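PDB 1EWQ: DNA mismatch repair protein MutS from Thermus aquaticus, which recognises and binds mismatched bases in DNA to start their repair and has a weak ATPase activity. Local coordinates for residues 153-158 against 236-241. Numbering follows the deposited sequence.
Sequences GEFKGT and LSLQPF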
loop_
_atom_site.group_PDB
_atom_site.type_symbol
_atom_site.label_atom_id
_atom_site.label_comp_id
_atom_site.label_asym_id
_atom_site.label_seq_id
_atom_site.Cartn_x
_atom_site.Cartn_y
_atom_site.Cartn_z
ATOM N N GLY C 153 10.813 -9.220 27.507
ATOM C CA GLY C 153 11.148 -10.439 28.211
ATOM C C GLY C 153 9.907 -11.274 28.477
ATOM O O GLY C 153 10.007 -12.347 29.073
ATOM N N GLU C 154 8.736 -10.791 28.054
ATOM C CA GLU C 154 7.511 -11.557 28.267
ATOM C C GLU C 154 7.741 -12.898 27.581
ATOM O O GLU C 154 8.113 -12.964 26.406
ATOM C CB GLU C 154 6.279 -10.863 27.676
ATOM C CG GLU C 154 4.993 -11.586 28.054
ATOM C CD GLU C 154 3.720 -10.845 27.663
ATOM O OE1 GLU C 154 3.764 -9.982 26.752
ATOM O OE2 GLU C 154 2.663 -11.151 28.263
ATOM N N PHE C 155 7.503 -13.962 28.332
ATOM C CA PHE C 155 7.760 -15.316 27.871
ATOM C C PHE C 155 6.623 -16.219 28.372
ATOM O O PHE C 155 6.529 -16.510 29.567
ATOM C CB PHE C 155 9.125 -15.700 28.460
ATOM C CG PHE C 155 9.714 -16.963 27.921
ATOM C CD1 PHE C 155 9.506 -17.351 26.604
ATOM C CD2 PHE C 155 10.561 -17.724 28.722
ATOM C CE1 PHE C 155 10.141 -18.484 26.092
ATOM C CE2 PHE C 155 11.196 -18.850 28.221
ATOM C CZ PHE C 155 10.990 -19.233 26.908
ATOM N N LYS C 156 5.762 -16.662 27.455
ATOM C CA LYS C 156 4.623 -17.482 27.832
ATOM C C LYS C 156 4.172 -18.470 26.754
ATOM O O LYS C 156 4.535 -18.357 25.574
ATOM C CB LYS C 156 3.438 -16.582 28.205
ATOM C CG LYS C 156 3.039 -15.605 27.107
ATOM C CD LYS C 156 1.721 -14.922 27.405
ATOM C CE LYS C 156 1.322 -13.978 26.287
ATOM N NZ LYS C 156 -0.009 -13.344 26.577
ATOM N N GLY C 157 3.361 -19.436 27.167
ATOM C CA GLY C 157 2.879 -20.421 26.226
ATOM C C GLY C 157 1.839 -21.317 26.840
ATOM O O GLY C 157 1.597 -21.272 28.043
ATOM N N THR C 158 1.234 -22.147 26.002
ATOM C CA THR C 158 0.204 -23.061 26.450
ATOM C C THR C 158 0.060 -24.220 25.468
ATOM O O THR C 158 0.704 -24.253 24.421
ATOM C CB THR C 158 -1.157 -22.326 26.570
ATOM O OG1 THR C 158 -2.134 -23.211 27.128
ATOM C CG2 THR C 158 -1.634 -21.867 25.206
ATOM N N LEU C 236 19.534 -13.759 26.389
ATOM C CA LEU C 236 18.311 -12.967 26.451
ATOM C C LEU C 236 17.864 -12.581 27.853
ATOM O O LEU C 236 18.200 -13.230 28.839
ATOM C CB LEU C 236 17.166 -13.735 25.792
ATOM C CG LEU C 236 17.310 -14.200 24.343
ATOM C CD1 LEU C 236 16.198 -15.176 24.037
ATOM C CD2 LEU C 236 17.276 -13.019 23.393
ATOM N N SER C 237 17.095 -11.506 27.932
ATOM C CA SER C 237 16.548 -11.076 29.206
ATOM C C SER C 237 15.131 -11.652 29.184
ATOM O O SER C 237 14.318 -11.313 28.319
ATOM C CB SER C 237 16.505 -9.555 29.294
ATOM O OG SER C 237 15.889 -9.165 30.504
ATOM N N LEU C 238 14.840 -12.539 30.119
ATOM C CA LEU C 238 13.537 -13.176 30.141
ATOM C C LEU C 238 12.840 -13.137 31.481
ATOM O O LEU C 238 13.465 -13.260 32.530
ATOM C CB LEU C 238 13.669 -14.640 29.716
ATOM C CG LEU C 238 14.337 -14.995 28.380
ATOM C CD1 LEU C 238 14.988 -16.379 28.497
ATOM C CD2 LEU C 238 13.322 -14.971 27.253
ATOM N N GLN C 239 11.526 -12.968 31.422
ATOM C CA GLN C 239 10.688 -12.983 32.607
ATOM C C GLN C 239 10.375 -14.465 32.836
ATOM O O GLN C 239 10.504 -15.277 31.924
ATOM C CB GLN C 239 9.390 -12.213 32.347
ATOM C CG GLN C 239 9.518 -10.704 32.467
ATOM C CD GLN C 239 9.986 -10.284 33.859
ATOM O OE1 GLN C 239 11.187 -10.116 34.106
ATOM N NE2 GLN C 239 9.035 -10.135 34.782
ATOM N N PRO C 240 9.979 -14.837 34.057
ATOM C CA PRO C 240 9.669 -16.249 34.301
ATOM C C PRO C 240 8.655 -16.752 33.274
ATOM O O PRO C 240 7.660 -16.093 33.005
ATOM C CB PRO C 240 9.111 -16.235 35.721
ATOM C CG PRO C 240 9.882 -15.085 36.365
ATOM C CD PRO C 240 9.859 -14.035 35.291
ATOM N N PHE C 241 8.914 -17.915 32.689
ATOM C CA PHE C 241 8.000 -18.459 31.699
ATOM C C PHE C 241 6.634 -18.761 32.299
ATOM O O PHE C 241 6.535 -19.311 33.390
ATOM C CB PHE C 241 8.538 -19.752 31.085
ATOM C CG PHE C 241 7.629 -20.337 30.037
ATOM C CD1 PHE C 241 7.675 -19.884 28.720
ATOM C CD2 PHE C 241 6.714 -21.328 30.365
ATOM C CE1 PHE C 241 6.823 -20.414 27.748
ATOM C CE2 PHE C 241 5.855 -21.864 29.399
ATOM C CZ PHE C 241 5.911 -21.407 28.089
HETATM O O HOH W 1 6.210 -13.877 30.767
#
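F155 and F241 meet as an edge-to-face (T-shaped) aromatic pair, ring centroids 4.8 Å apart and planes at 79°. The F241 edge leads with CD1, which sits over the centre of the F155 ring, 3.6 Å from F155 CD2. With CG anti to the backbone N (chi1 -170°), F155 starts its ring off beside its own carbonyl carbon; the ring has F241 over one face and, over the opposite face, CD2 of L238, displaced toward the rim, 4.2 Å from F155 CD2. A flat, wide ring suits this slot because both of its faces are used. An alanine at F155 would probably leave the F241 edge and the L238 methyl facing a gap, with F241 freer to turn. The far end of F241 rests on the strand backbone, CZ being 3.4 Å from G157 N; with no side chain, glycine leaves room for the ring there.

Polar contacts are made by the main chain. Q239 N donates to G153 O (2.9 Å) in a nearly straight bond, and F241 CA makes a C-H...O contact with F155 O at 3.2 Å. Between them a water accepts from F155 N (2.8 Å) and gives only a weak bond to P240 O. G153, part of a G1 bulge opposite D149, must be glycine: a CB would clash with S237 O and jam against the preceding carbonyl.

Strand 154-160 thus gains a roughly parallel neighbour, which continues as edge strand 242-243, while 143-149 pairs along its other side. Helix 215-232 packs against this apolar group, through L225 on L238 and R221, which makes a cation-pi contact with F241.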